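Local coordinates for esterase (Alcaligenes sp., PDB 1QLW), which hydrolyses carboxylic esters, probably through a serine nucleophile carried on an alpha/beta-hydrolase fold, at residues 76-81 against 86-91; 203-208 against 299-304; 67-72 against 105-110. One frame throughout, in Å; residues are numbered along the deposited sequence. Where two conformers were deposited one is given.

Contact 1 of 3, residues 76-81 against 86-91; sequences MTWETT and MGWDEY
Trp78 meets the start of helix 88-94 with both its ring and its carbonyl. The six-membered rings of Trp78 and Trp88 are near parallel, planes at 27°, but slid so far apart that they barely overlap. What touches is Trp78 CZ3 and Trp88 CE3, 3.6 Å apart, with Trp88 CE3 lying at the edge of the Trp78 ring. With CG anti to the carbonyl carbon (chi1 -45°), the Trp78 indole lies beside its backbone N, where Thr77 CG2 rests over one face. The Trp78 carbonyl takes two hydrogen bonds: Asp89 N gives a nearly straight one of 3.0 Å to Trp78 O, and water 1 donates to the same oxygen while accepting from Glu90 N. Gly87 holds the N-cap position, and its CA sits 3.3 Å from Glu79 O in a CA-H...O contact. Farther out, Trp88 NE1 reaches Asn306 O on helix 306-319, and Asp89 OD1 bonds to Thr99 OG1. The Glu79 carboxylate turns to the second subunit, where Ser20, Tyr51, Arg53 and Arg109 of that chain receive it. The carbonyl at the end of the 3-10 segment 76-78 thus serves two amides of the first helical turn, Asp89 N directly and Glu90 N through water, amides that have no acceptor one turn earlier within the helix.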
ATOM      1  N   MET A  76      -4.779  -0.593  -4.787  1.00 10.54           N
ATOM      2  CA  MET A  76      -4.966   0.523  -5.708  1.00 11.05           C
ATOM      3  C   MET A  76      -5.933   0.178  -6.824  1.00 10.88           C
ATOM      4  O   MET A  76      -6.588   1.098  -7.347  1.00 11.70           O
ATOM      5  CB  MET A  76      -3.599   0.901  -6.293  1.00 11.38           C
ATOM      6  CG  MET A  76      -3.633   1.948  -7.386  1.00 11.62           C
ATOM      7  SD  MET A  76      -4.157   3.568  -6.785  1.00 11.39           S
ATOM      8  CE  MET A  76      -4.307   4.475  -8.320  1.00 13.72           C
ATOM      9  N   THR A  77      -6.068  -1.078  -7.217  1.00 10.47           N
ATOM     10  CA  THR A  77      -7.007  -1.521  -8.239  1.00 10.70           C
ATOM     11  C   THR A  77      -8.350  -0.805  -8.089  1.00 11.03           C
ATOM     12  O   THR A  77      -8.949  -0.444  -9.111  1.00 11.48           O
ATOM     13  CB  THR A  77      -7.261  -3.035  -8.085  1.00 11.44           C
ATOM     14  OG1 THR A  77      -6.093  -3.777  -8.439  1.00 11.88           O
ATOM     15  CG2 THR A  77      -8.400  -3.527  -8.977  1.00 12.28           C
ATOM     16  N   TRP A  78      -8.836  -0.709  -6.863  1.00 11.08           N
ATOM     17  CA  TRP A  78     -10.178  -0.265  -6.553  1.00 11.30           C
ATOM     18  C   TRP A  78     -10.309   1.208  -6.242  1.00 10.93           C
ATOM     19  O   TRP A  78     -11.417   1.676  -5.969  1.00 11.90           O
ATOM     20  CB  TRP A  78     -10.700  -1.068  -5.351  1.00 12.11           C
ATOM     21  CG  TRP A  78     -10.431  -2.541  -5.422  1.00 11.19           C
ATOM     22  CD1 TRP A  78      -9.465  -3.220  -4.730  1.00 12.04           C
ATOM     23  CD2 TRP A  78     -11.105  -3.508  -6.235  1.00 11.12           C
ATOM     24  NE1 TRP A  78      -9.493  -4.548  -5.057  1.00 11.79           N
ATOM     25  CE2 TRP A  78     -10.489  -4.755  -5.977  1.00 11.65           C
ATOM     26  CE3 TRP A  78     -12.163  -3.453  -7.148  1.00 12.26           C
ATOM     27  CZ2 TRP A  78     -10.918  -5.927  -6.600  1.00 12.61           C
ATOM     28  CZ3 TRP A  78     -12.577  -4.613  -7.761  1.00 12.73           C
ATOM     29  CH2 TRP A  78     -11.966  -5.839  -7.478  1.00 13.40           C
ATOM     30  N   GLU A  79      -9.173   1.910  -6.178  1.00 11.25           N
ATOM     31  CA  GLU A  79      -9.122   3.320  -5.787  1.00 12.03           C
ATOM     32  C   GLU A  79      -9.386   4.183  -7.002  1.00 12.04           C
ATOM     33  O   GLU A  79     -10.046   3.726  -7.947  1.00 14.58           O
ATOM     34  CB  GLU A  79      -7.782   3.569  -5.060  1.00 12.15           C
ATOM     35  CG  GLU A  79      -7.701   2.743  -3.772  1.00 12.08           C
ATOM     36  CD  GLU A  79      -6.459   2.943  -2.946  1.00 12.56           C
ATOM     37  OE1 GLU A  79      -5.491   3.590  -3.404  1.00 13.57           O
ATOM     38  OE2 GLU A  79      -6.409   2.385  -1.825  1.00 14.37           O
ATOM     39  N   THR A  80      -8.930   5.426  -7.066  1.00 12.00           N
ATOM     40  CA  THR A  80      -9.161   6.255  -8.243  1.00 11.83           C
ATOM     41  C   THR A  80      -8.706   5.507  -9.486  1.00 11.58           C
ATOM     42  O   THR A  80      -7.632   4.902  -9.499  1.00 12.50           O
ATOM     43  CB  THR A  80      -8.326   7.529  -8.114  1.00 12.51           C
ATOM     44  OG1 THR A  80      -8.540   8.091  -6.808  1.00 12.89           O
ATOM     45  CG2 THR A  80      -8.594   8.525  -9.216  1.00 13.93           C
ATOM     46  N   THR A  81      -9.502   5.599 -10.555  1.00 11.43           N
ATOM     47  CA  THR A  81      -9.110   4.905 -11.784  1.00 11.78           C
ATOM     48  C   THR A  81      -7.857   5.543 -12.361  1.00 12.12           C
ATOM     49  O   THR A  81      -7.481   6.676 -12.039  1.00 12.97           O
ATOM     50  CB  THR A  81     -10.235   4.944 -12.838  1.00 12.15           C
ATOM     51  OG1 THR A  81     -10.404   6.300 -13.295  1.00 13.33           O
ATOM     52  CG2 THR A  81     -11.558   4.428 -12.259  1.00 12.86           C
ATOM     53  N   MET A  86     -13.773   8.249 -10.165  1.00 13.75           N
ATOM     54  CA  MET A  86     -14.172   7.515  -8.978  1.00 13.94           C
ATOM     55  C   MET A  86     -14.066   6.007  -9.233  1.00 14.09           C
ATOM     56  O   MET A  86     -14.516   5.480 -10.257  1.00 15.69           O
ATOM     57  CB  MET A  86     -15.637   7.871  -8.661  1.00 15.71           C
ATOM     58  CG  MET A  86     -16.091   7.336  -7.317  1.00 17.53           C
ATOM     59  SD  MET A  86     -17.804   7.752  -6.963  1.00 18.41           S
ATOM     60  CE  MET A  86     -17.699   9.542  -6.851  1.00 20.67           C
ATOM     61  N   GLY A  87     -13.468   5.333  -8.274  1.00 15.80           N
ATOM     62  CA  GLY A  87     -13.349   3.879  -8.327  1.00 17.71           C
ATOM     63  C   GLY A  87     -14.476   3.231  -7.520  1.00 16.37           C
ATOM     64  O   GLY A  87     -15.316   3.870  -6.888  1.00 18.19           O
ATOM     65  N   TRP A  88     -14.426   1.895  -7.512  1.00 15.32           N
ATOM     66  CA  TRP A  88     -15.444   1.142  -6.806  1.00 15.77           C
ATOM     67  C   TRP A  88     -15.350   1.309  -5.303  1.00 16.06           C
ATOM     68  O   TRP A  88     -16.392   1.268  -4.633  1.00 17.57           O
ATOM     69  CB  TRP A  88     -15.406  -0.336  -7.160  1.00 15.46           C
ATOM     70  CG  TRP A  88     -15.960  -0.687  -8.505  1.00 15.88           C
ATOM     71  CD1 TRP A  88     -16.407   0.143  -9.494  1.00 16.57           C
ATOM     72  CD2 TRP A  88     -16.101  -2.013  -9.017  1.00 15.43           C
ATOM     73  NE1 TRP A  88     -16.818  -0.579 -10.585  1.00 17.47           N
ATOM     74  CE2 TRP A  88     -16.660  -1.918 -10.307  1.00 16.23           C
ATOM     75  CE3 TRP A  88     -15.835  -3.292  -8.502  1.00 14.83           C
ATOM     76  CZ2 TRP A  88     -16.920  -3.030 -11.102  1.00 17.22           C
ATOM     77  CZ3 TRP A  88     -16.101  -4.391  -9.306  1.00 15.65           C
ATOM     78  CH2 TRP A  88     -16.639  -4.253 -10.591  1.00 16.53           C
ATOM     79  N   ASP A  89     -14.163   1.467  -4.736  1.00 16.19           N
ATOM     80  CA  ASP A  89     -14.100   1.658  -3.286  1.00 16.33           C
ATOM     81  C   ASP A  89     -14.921   2.866  -2.838  1.00 15.82           C
ATOM     82  O   ASP A  89     -15.844   2.770  -2.024  1.00 18.00           O
ATOM     83  CB  ASP A  89     -12.622   1.795  -2.985  1.00 17.73           C
ATOM     84  CG  ASP A  89     -12.394   1.955  -1.535  1.00 17.66           C
ATOM     85  OD1 ASP A  89     -13.254   1.658  -0.694  1.00 20.19           O
ATOM     86  OD2 ASP A  89     -11.254   2.399  -1.264  1.00 21.21           O
ATOM     87  N   GLU A  90     -14.652   4.036  -3.443  1.00 15.29           N
ATOM     88  CA  GLU A  90     -15.386   5.242  -3.107  1.00 15.16           C
ATOM     89  C   GLU A  90     -16.854   5.114  -3.470  1.00 14.24           C
ATOM     90  O   GLU A  90     -17.732   5.551  -2.721  1.00 14.77           O
ATOM     91  CB  GLU A  90     -14.779   6.439  -3.844  1.00 16.44           C
ATOM     92  CG  GLU A  90     -15.516   7.730  -3.539  1.00 17.84           C
ATOM     93  CD  GLU A  90     -14.961   8.985  -4.143  1.00 18.92           C
ATOM     94  OE1 GLU A  90     -13.869   8.951  -4.738  1.00 21.12           O
ATOM     95  OE2 GLU A  90     -15.641  10.036  -4.032  1.00 21.22           O
ATOM     96  N   TYR A  91     -17.157   4.521  -4.616  1.00 14.08           N
ATOM     97  CA  TYR A  91     -18.551   4.385  -5.035  1.00 14.48           C
ATOM     98  C   TYR A  91     -19.329   3.528  -4.047  1.00 13.70           C
ATOM     99  O   TYR A  91     -20.450   3.864  -3.646  1.00 14.32           O
ATOM    100  CB  TYR A  91     -18.640   3.807  -6.437  1.00 15.01           C
ATOM    101  CG  TYR A  91     -20.026   3.867  -7.014  1.00 15.77           C
ATOM    102  CD1 TYR A  91     -20.629   5.086  -7.263  1.00 17.24           C
ATOM    103  CD2 TYR A  91     -20.706   2.727  -7.384  1.00 16.56           C
ATOM    104  CE1 TYR A  91     -21.869   5.156  -7.873  1.00 18.57           C
ATOM    105  CE2 TYR A  91     -21.943   2.766  -7.987  1.00 17.82           C
ATOM    106  CZ  TYR A  91     -22.520   3.994  -8.246  1.00 18.11           C
ATOM    107  OH  TYR A  91     -23.741   4.093  -8.872  1.00 21.73           O
TER
HETATM  108  O   HOH W   1     -12.461   4.280  -5.402  1.00 19.99           O

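Contact 2 of 3, residues 203-208 against 299-304. With SO4 (sulfate ion), chain D.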
ATOM      1  N   LEU A 203     -15.331  -9.867  -2.549  1.00 11.41           N
ATOM      2  CA  LEU A 203     -15.305  -9.516  -3.967  1.00 11.76           C
ATOM      3  C   LEU A 203     -13.862  -9.612  -4.446  1.00 11.74           C
ATOM      4  O   LEU A 203     -12.984  -8.898  -3.980  1.00 12.64           O
ATOM      5  CB  LEU A 203     -15.894  -8.133  -4.176  1.00 14.04           C
ATOM      6  CG  LEU A 203     -16.151  -7.746  -5.634  1.00 16.94           C
ATOM      7  CD1 LEU A 203     -17.234  -6.687  -5.718  1.00 17.99           C
ATOM      8  CD2 LEU A 203     -14.876  -7.302  -6.305  1.00 18.41           C
ATOM      9  N   SER A 204     -13.623 -10.549  -5.363  1.00 11.82           N
ATOM     10  CA  SER A 204     -12.286 -10.838  -5.864  1.00 12.61           C
ATOM     11  C   SER A 204     -12.172 -10.652  -7.361  1.00 11.72           C
ATOM     12  O   SER A 204     -13.145 -10.377  -8.070  1.00 12.01           O
ATOM     13  CB  SER A 204     -11.863 -12.240  -5.454  1.00 17.18           C
ATOM     14  OG  SER A 204     -12.718 -13.174  -6.080  1.00 19.86           O
ATOM     15  N   HIS A 205     -10.953 -10.818  -7.878  1.00 12.74           N
ATOM     16  CA  HIS A 205     -10.630 -10.508  -9.262  1.00 12.67           C
ATOM     17  C   HIS A 205      -9.518 -11.396  -9.777  1.00 12.45           C
ATOM     18  O   HIS A 205      -8.444 -11.432  -9.184  1.00 13.00           O
ATOM     19  CB  HIS A 205     -10.162  -9.032  -9.346  1.00 13.72           C
ATOM     20  CG  HIS A 205      -9.919  -8.506 -10.724  1.00 12.92           C
ATOM     21  ND1 HIS A 205      -8.899  -7.603 -10.969  1.00 14.94           N
ATOM     22  CD2 HIS A 205     -10.565  -8.744 -11.888  1.00 13.07           C
ATOM     23  CE1 HIS A 205      -8.977  -7.340 -12.275  1.00 15.35           C
ATOM     24  NE2 HIS A 205      -9.968  -7.990 -12.862  1.00 14.55           N
ATOM     25  N   SER A 206      -9.721 -12.088 -10.898  1.00 14.71           N
ATOM     26  CA  SER A 206      -8.617 -12.713 -11.624  1.00 16.06           C
ATOM     27  C   SER A 206      -7.784 -13.682 -10.817  1.00 14.24           C
ATOM     28  O   SER A 206      -8.371 -14.688 -10.412  1.00 14.18           O
ATOM     29  CB  SER A 206      -7.801 -11.586 -12.267  1.00 19.86           C
ATOM     30  OG  SER A 206      -7.136 -12.089 -13.419  1.00 24.73           O
ATOM     31  N   GLN A 207      -6.498 -13.463 -10.549  1.00 12.93           N
ATOM     32  CA  GLN A 207      -5.719 -14.375  -9.698  1.00 12.34           C
ATOM     33  C   GLN A 207      -6.396 -14.671  -8.370  1.00 12.22           C
ATOM     34  O   GLN A 207      -6.286 -15.786  -7.853  1.00 12.98           O
ATOM     35  CB  GLN A 207      -4.379 -13.678  -9.420  1.00 12.71           C
ATOM     36  CG  GLN A 207      -3.471 -14.357  -8.402  1.00 13.09           C
ATOM     37  CD  GLN A 207      -2.345 -13.386  -8.121  1.00 11.87           C
ATOM     38  OE1 GLN A 207      -2.513 -12.457  -7.315  1.00 12.70           O
ATOM     39  NE2 GLN A 207      -1.228 -13.516  -8.805  1.00 12.38           N
ATOM     40  N   SER A 208      -7.040 -13.679  -7.759  1.00 12.10           N
ATOM     41  CA  SER A 208      -7.706 -13.906  -6.478  1.00 11.99           C
ATOM     42  C   SER A 208      -9.138 -14.374  -6.666  1.00 12.21           C
ATOM     43  O   SER A 208      -9.830 -14.598  -5.663  1.00 12.62           O
ATOM     44  CB  SER A 208      -7.699 -12.675  -5.581  1.00 11.81           C
ATOM     45  OG  SER A 208      -8.496 -11.665  -6.184  1.00 12.51           O
ATOM     46  N   MET A 299     -10.191  -5.206 -16.703  1.00 12.83           N
ATOM     47  CA  MET A 299     -10.105  -4.194 -15.665  1.00 12.97           C
ATOM     48  C   MET A 299     -11.410  -3.414 -15.576  1.00 12.75           C
ATOM     49  O   MET A 299     -11.425  -2.175 -15.516  1.00 13.77           O
ATOM     50  CB  MET A 299      -8.914  -3.274 -15.930  1.00 13.38           C
ATOM     51  CG  MET A 299      -7.575  -3.973 -15.945  1.00 15.02           C
ATOM     52  SD  MET A 299      -7.114  -4.800 -14.432  1.00 13.83           S
ATOM     53  CE  MET A 299      -7.077  -3.439 -13.274  1.00 15.23           C
ATOM     54  N   MET A 300     -12.529  -4.138 -15.490  1.00 12.98           N
ATOM     55  CA  MET A 300     -13.840  -3.492 -15.639  1.00 13.28           C
ATOM     56  C   MET A 300     -14.159  -2.524 -14.504  1.00 13.01           C
ATOM     57  O   MET A 300     -14.968  -1.612 -14.686  1.00 13.88           O
ATOM     58  CB  MET A 300     -14.936  -4.527 -15.823  1.00 14.12           C
ATOM     59  CG  MET A 300     -15.159  -5.382 -14.587  1.00 14.43           C
ATOM     60  SD  MET A 300     -16.477  -6.606 -14.853  1.00 15.42           S
ATOM     61  CE  MET A 300     -15.636  -7.692 -16.021  1.00 18.23           C
ATOM     62  N   MET A 301     -13.545  -2.699 -13.333  1.00 12.07           N
ATOM     63  CA  MET A 301     -13.696  -1.763 -12.229  1.00 12.43           C
ATOM     64  C   MET A 301     -13.039  -0.417 -12.515  1.00 12.20           C
ATOM     65  O   MET A 301     -13.308   0.565 -11.821  1.00 12.97           O
ATOM     66  CB  MET A 301     -13.181  -2.339 -10.914  1.00 12.34           C
ATOM     67  CG  MET A 301     -11.679  -2.513 -10.779  1.00 12.88           C
ATOM     68  SD  MET A 301     -10.897  -3.696 -11.903  1.00 13.51           S
ATOM     69  CE  MET A 301     -11.606  -5.228 -11.241  1.00 18.14           C
ATOM     70  N   GLN A 302     -12.204  -0.334 -13.551  1.00 11.65           N
ATOM     71  CA  GLN A 302     -11.533   0.880 -13.976  1.00 12.24           C
ATOM     72  C   GLN A 302     -12.064   1.425 -15.311  1.00 12.19           C
ATOM     73  O   GLN A 302     -11.642   2.501 -15.753  1.00 13.47           O
ATOM     74  CB  GLN A 302     -10.019   0.646 -14.139  1.00 12.34           C
ATOM     75  CG  GLN A 302      -9.359   0.266 -12.818  1.00 12.15           C
ATOM     76  CD  GLN A 302      -7.884  -0.035 -12.945  1.00 12.52           C
ATOM     77  OE1 GLN A 302      -7.314  -0.002 -14.031  1.00 14.53           O
ATOM     78  NE2 GLN A 302      -7.291  -0.348 -11.796  1.00 12.93           N
ATOM     79  N   ASP A 303     -12.943   0.677 -15.963  1.00 12.31           N
ATOM     80  CA  ASP A 303     -13.457   1.022 -17.272  1.00 12.90           C
ATOM     81  C   ASP A 303     -14.310   2.282 -17.218  1.00 12.81           C
ATOM     82  O   ASP A 303     -14.745   2.741 -16.156  1.00 13.35           O
ATOM     83  CB  ASP A 303     -14.228  -0.173 -17.838  1.00 13.03           C
ATOM     84  CG  ASP A 303     -13.398  -1.284 -18.472  1.00 12.81           C
ATOM     85  OD1 ASP A 303     -12.186  -1.107 -18.656  1.00 14.17           O
ATOM     86  OD2 ASP A 303     -14.033  -2.329 -18.766  1.00 14.00           O
ATOM     87  N   ARG A 304     -14.594   2.862 -18.391  1.00 14.00           N
ATOM     88  CA  ARG A 304     -15.345   4.108 -18.466  1.00 15.00           C
ATOM     89  C   ARG A 304     -16.769   3.961 -17.947  1.00 15.39           C
ATOM     90  O   ARG A 304     -17.358   4.933 -17.480  1.00 18.49           O
ATOM     91  CB  ARG A 304     -15.300   4.653 -19.891  1.00 17.30           C
ATOM     92  CG  ARG A 304     -13.921   5.157 -20.290  1.00 20.88           C
ATOM     93  CD  ARG A 304     -13.924   5.758 -21.693  1.00 27.78           C
ATOM     94  NE  ARG A 304     -14.289   4.812 -22.728  1.00 32.67           N
ATOM     95  CZ  ARG A 304     -15.452   4.639 -23.335  1.00 35.57           C
ATOM     96  NH1 ARG A 304     -16.506   5.396 -23.057  1.00 36.66           N
ATOM     97  NH2 ARG A 304     -15.549   3.703 -24.269  1.00 36.70           N
TER
HETATM   98  S   SO4 D 576      -4.766 -15.252 -13.279  1.00 24.25           S
HETATM   99  O1  SO4 D 576      -4.119 -15.794 -14.537  1.00 23.73           O
HETATM  100  O2  SO4 D 576      -6.071 -14.617 -13.711  1.00 25.63           O
HETATM  101  O3  SO4 D 576      -3.841 -14.233 -12.695  1.00 24.13           O
HETATM  102  O4  SO4 D 576      -5.092 -16.361 -12.347  1.00 24.33           O
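The sharp turn after strand 200-205 is the nucleophile elbow of the alpha/beta-hydrolase fold, and its residue His205 packs against Met299 and Met301 of the loop before helix 306-319. Its sequence, Ser204-His205-Ser206-Gln207-Ser208, is a variant of the family's Gly-X-Ser-X-Gly signature with serines in both glycine positions. Ser206, at the centre, has the positive phi of 57° that marks the nucleophile position of this fold, consistent with its being the catalytic serine. The turn is closed by a backbone hydrogen bond of 3.0 Å from Ser208 N to His205 O. Ser206 OG donates a 2.8 Å hydrogen bond to O2 of a sulfate ion, which probably came from the crystallisation liquor and is also bound by Arg265 NH2. The buried imidazole of His205 lies between two carbons: Met301 CE stands over the centre of one face in a CH-pi contact, and Ser206 CB lies over the opposite face. Met301 brings its methyl there by folding back on itself, with CG between the backbone N and the carbonyl carbon (chi1 70°) and further bends at the next two torsions. Its sulfur approaches the same ring only obliquely. Met299 comes from another side, SD meeting the ring edge in plane, 3.8 Å from His205 CE1. The polar end of the ring is held by the loop too, since His205 NE2 is hydrogen-bonded to His298 O, next in the chain to Met299. The CH-pi geometry is close to ideal: Met301 CE is 3.5 Å from the centroid of the His205 ring and 6° off its normal.

Contact 3 of 3, residues 67-72 against 105-110; sequences LIHGCC and SGRGRS
Hydrogen bonds from His69 and Arg107 converge on the carbonyl oxygen of Gly70. Arg107 NH1 donates to Gly70 O at 2.8 Å, with the acceptor in the guanidinium plane and the donor tilted 18° from the carbonyl plane. His69 ND1 also donates to Gly70 O at 2.8 Å, in the carbonyl plane and on a lone pair, with the oxygen lying in the imidazole plane. Because CG of His69 sits between its backbone N and carbonyl carbon (chi1 67°), the ring curls alongside its own chain to reach the next peptide. By van der Waals contact, Arg107 NH1 rests at the edge of the His69 ring, 3.2 Å from His69 CE1; ring and guanidinium planes are 64° apart. The arginine's bent chain also brings its CG within 3.8 Å of His69 CE1. Charge is met outside the pair: Arg107 NH2 forms a salt bridge with Asp175 and a hydrogen bond with Gln207 OE1, while NH1 has a further acceptor in Leu73 O. Covalently, Cys71 and Cys72 form a disulfide between adjacent residues, SG to SG 2.0 Å, and the nearest atoms of the Cys71 side chain and a bound sulfate ion are about 4 Å apart. In alpha/beta-hydrolases the loop at this place commonly contributes to the oxyanion hole. Here that loop leaves strand 65-68, which runs between the parallel strands 99-103 and 200-205, and Arg107 reaches it from the loop between strand 99-103 and helix 115-121.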
ATOM      1  N   LEU A  67     -12.760  -6.064  -0.724  1.00 10.92           N
ATOM      2  CA  LEU A  67     -12.267  -5.985  -2.096  1.00 11.18           C
ATOM      3  C   LEU A  67     -10.866  -6.562  -2.192  1.00 11.41           C
ATOM      4  O   LEU A  67      -9.975  -6.126  -1.460  1.00 10.76           O
ATOM      5  CB  LEU A  67     -12.279  -4.542  -2.611  1.00 12.54           C
ATOM      6  CG  LEU A  67     -13.636  -3.844  -2.665  1.00 13.59           C
ATOM      7  CD1 LEU A  67     -13.453  -2.363  -3.018  0.52 14.43           C
ATOM      8  CD2 LEU A  67     -14.538  -4.503  -3.690  0.49 14.79           C
ATOM      9  N   ILE A  68     -10.693  -7.537  -3.082  1.00 10.80           N
ATOM     10  CA  ILE A  68      -9.512  -8.383  -3.146  1.00 10.91           C
ATOM     11  C   ILE A  68      -8.913  -8.348  -4.546  1.00 10.37           C
ATOM     12  O   ILE A  68      -9.471  -8.949  -5.484  1.00 11.30           O
ATOM     13  CB  ILE A  68      -9.895  -9.827  -2.756  1.00 11.17           C
ATOM     14  CG1 ILE A  68     -10.687  -9.909  -1.437  1.00 13.20           C
ATOM     15  CG2 ILE A  68      -8.663 -10.721  -2.716  1.00 12.70           C
ATOM     16  CD1 ILE A  68     -11.564 -11.139  -1.360  1.00 14.69           C
ATOM     17  N   HIS A  69      -7.816  -7.630  -4.727  1.00 10.56           N
ATOM     18  CA  HIS A  69      -7.172  -7.478  -6.021  1.00 11.24           C
ATOM     19  C   HIS A  69      -6.562  -8.790  -6.520  1.00 10.58           C
ATOM     20  O   HIS A  69      -6.372  -9.742  -5.769  1.00 12.02           O
ATOM     21  CB  HIS A  69      -6.088  -6.383  -5.952  1.00 10.82           C
ATOM     22  CG  HIS A  69      -4.937  -6.796  -5.074  1.00 10.03           C
ATOM     23  ND1 HIS A  69      -3.961  -7.658  -5.549  1.00 10.16           N
ATOM     24  CD2 HIS A  69      -4.604  -6.514  -3.800  1.00 10.24           C
ATOM     25  CE1 HIS A  69      -3.101  -7.879  -4.547  1.00 10.48           C
ATOM     26  NE2 HIS A  69      -3.461  -7.201  -3.468  1.00 10.79           N
ATOM     27  N   GLY A  70      -6.222  -8.771  -7.811  1.00 11.55           N
ATOM     28  CA  GLY A  70      -5.617  -9.910  -8.468  1.00 12.33           C
ATOM     29  C   GLY A  70      -4.129  -9.749  -8.726  1.00 11.22           C
ATOM     30  O   GLY A  70      -3.416  -9.150  -7.911  1.00 11.83           O
ATOM     31  N   CYS A  71      -3.632 -10.368  -9.798  1.00 12.20           N
ATOM     32  CA  CYS A  71      -2.197 -10.397 -10.024  1.00 12.48           C
ATOM     33  C   CYS A  71      -1.652  -9.023 -10.321  1.00 12.51           C
ATOM     34  O   CYS A  71      -2.337  -8.133 -10.816  1.00 15.79           O
ATOM     35  CB  CYS A  71      -1.744 -11.280 -11.185  1.00 15.70           C
ATOM     36  SG  CYS A  71      -1.606 -10.451 -12.784  1.00 18.81           S
ATOM     37  N   CYS A  72      -0.354  -8.836 -10.032  1.00 12.01           N
ATOM     38  CA  CYS A  72       0.397  -7.763 -10.652  1.00 12.47           C
ATOM     39  C   CYS A  72      -0.066  -6.376 -10.227  1.00 10.97           C
ATOM     40  O   CYS A  72       0.306  -5.384 -10.861  1.00 12.21           O
ATOM     41  CB  CYS A  72       0.237  -7.897 -12.205  1.00 17.34           C
ATOM     42  SG  CYS A  72       0.223  -9.540 -12.882  1.00 19.94           S
ATOM     43  N   SER A 105      -1.406 -11.011   0.913  1.00 11.81           N
ATOM     44  CA  SER A 105      -0.152 -11.436   1.529  1.00 11.79           C
ATOM     45  C   SER A 105       0.954 -11.377   0.477  1.00 12.19           C
ATOM     46  O   SER A 105       0.770 -11.793  -0.671  1.00 12.86           O
ATOM     47  CB  SER A 105      -0.313 -12.862   2.033  1.00 13.59           C
ATOM     48  OG  SER A 105      -1.283 -12.956   3.053  1.00 14.37           O
ATOM     49  N   GLY A 106       2.108 -10.848   0.865  1.00 11.83           N
ATOM     50  CA  GLY A 106       3.249 -10.781  -0.020  1.00 12.55           C
ATOM     51  C   GLY A 106       3.113  -9.813  -1.176  1.00 11.30           C
ATOM     52  O   GLY A 106       3.808  -9.991  -2.178  1.00 12.59           O
ATOM     53  N   ARG A 107       2.265  -8.810  -1.043  1.00 11.31           N
ATOM     54  CA  ARG A 107       2.038  -7.811  -2.077  1.00 11.09           C
ATOM     55  C   ARG A 107       1.841  -6.456  -1.393  1.00 10.37           C
ATOM     56  O   ARG A 107       1.256  -6.374  -0.327  1.00 11.18           O
ATOM     57  CB  ARG A 107       0.789  -8.141  -2.913  1.00 11.06           C
ATOM     58  CG  ARG A 107       0.648  -7.393  -4.219  1.00 11.79           C
ATOM     59  CD  ARG A 107       1.432  -7.976  -5.387  1.00 11.96           C
ATOM     60  NE  ARG A 107       1.105  -9.385  -5.602  1.00 11.34           N
ATOM     61  CZ  ARG A 107      -0.035  -9.828  -6.127  1.00 10.51           C
ATOM     62  NH1 ARG A 107      -0.895  -8.957  -6.638  1.00 11.27           N
ATOM     63  NH2 ARG A 107      -0.299 -11.120  -6.098  1.00 12.18           N
ATOM     64  N   GLY A 108       2.248  -5.371  -2.058  1.00 11.17           N
ATOM     65  CA  GLY A 108       1.910  -4.052  -1.539  1.00 11.74           C
ATOM     66  C   GLY A 108       2.444  -3.866  -0.128  1.00 10.98           C
ATOM     67  O   GLY A 108       3.639  -4.096   0.148  1.00 11.54           O
ATOM     68  N   ARG A 109       1.565  -3.406   0.754  1.00 10.61           N
ATOM     69  CA  ARG A 109       1.942  -3.142   2.140  1.00 10.84           C
ATOM     70  C   ARG A 109       2.043  -4.373   3.031  1.00 10.83           C
ATOM     71  O   ARG A 109       2.346  -4.224   4.215  1.00 12.14           O
ATOM     72  CB  ARG A 109       0.977  -2.101   2.691  1.00 11.55           C
ATOM     73  CG  ARG A 109       1.113  -0.765   1.994  1.00 12.05           C
ATOM     74  CD  ARG A 109       0.121   0.253   2.480  1.00 13.01           C
ATOM     75  NE  ARG A 109       0.461   1.572   1.936  1.00 12.40           N
ATOM     76  CZ  ARG A 109      -0.124   2.693   2.321  1.00 12.47           C
ATOM     77  NH1 ARG A 109      -1.212   2.668   3.091  1.00 13.93           N
ATOM     78  NH2 ARG A 109       0.402   3.863   1.971  1.00 12.73           N
ATOM     79  N   SER A 110       1.807  -5.560   2.474  1.00 10.74           N
ATOM     80  CA  SER A 110       1.870  -6.844   3.170  1.00 10.85           C
ATOM     81  C   SER A 110       3.226  -7.499   2.955  1.00 10.81           C
ATOM     82  O   SER A 110       3.601  -7.816   1.820  1.00 11.87           O
ATOM     83  CB  SER A 110       0.771  -7.749   2.630  1.00 10.98           C
ATOM     84  OG  SER A 110      -0.493  -7.160   2.782  1.00 11.31           O
TER

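From the N terminus, contact 3 opens first, at 67-72 on leaving strand 65-68, and closes at 105-110 after strand 99-103. Contact 1 (76-81 with 86-91) is nested inside that loop and folds the chain back onto the start of helix 88-94. Contact 2 follows in series, closing a long loop from strand 200-205 to the segment before helix 306-319. All three meet at the central sheet: Trp78 packs on both Ile68 and Leu203, Leu203 O is probably hydrogen-bonded to Ile68 N, and Met301 touches Trp78 and Trp88. Contacts 1 and 3 also reach the second subunit, whereas contact 2 stays within its own chain.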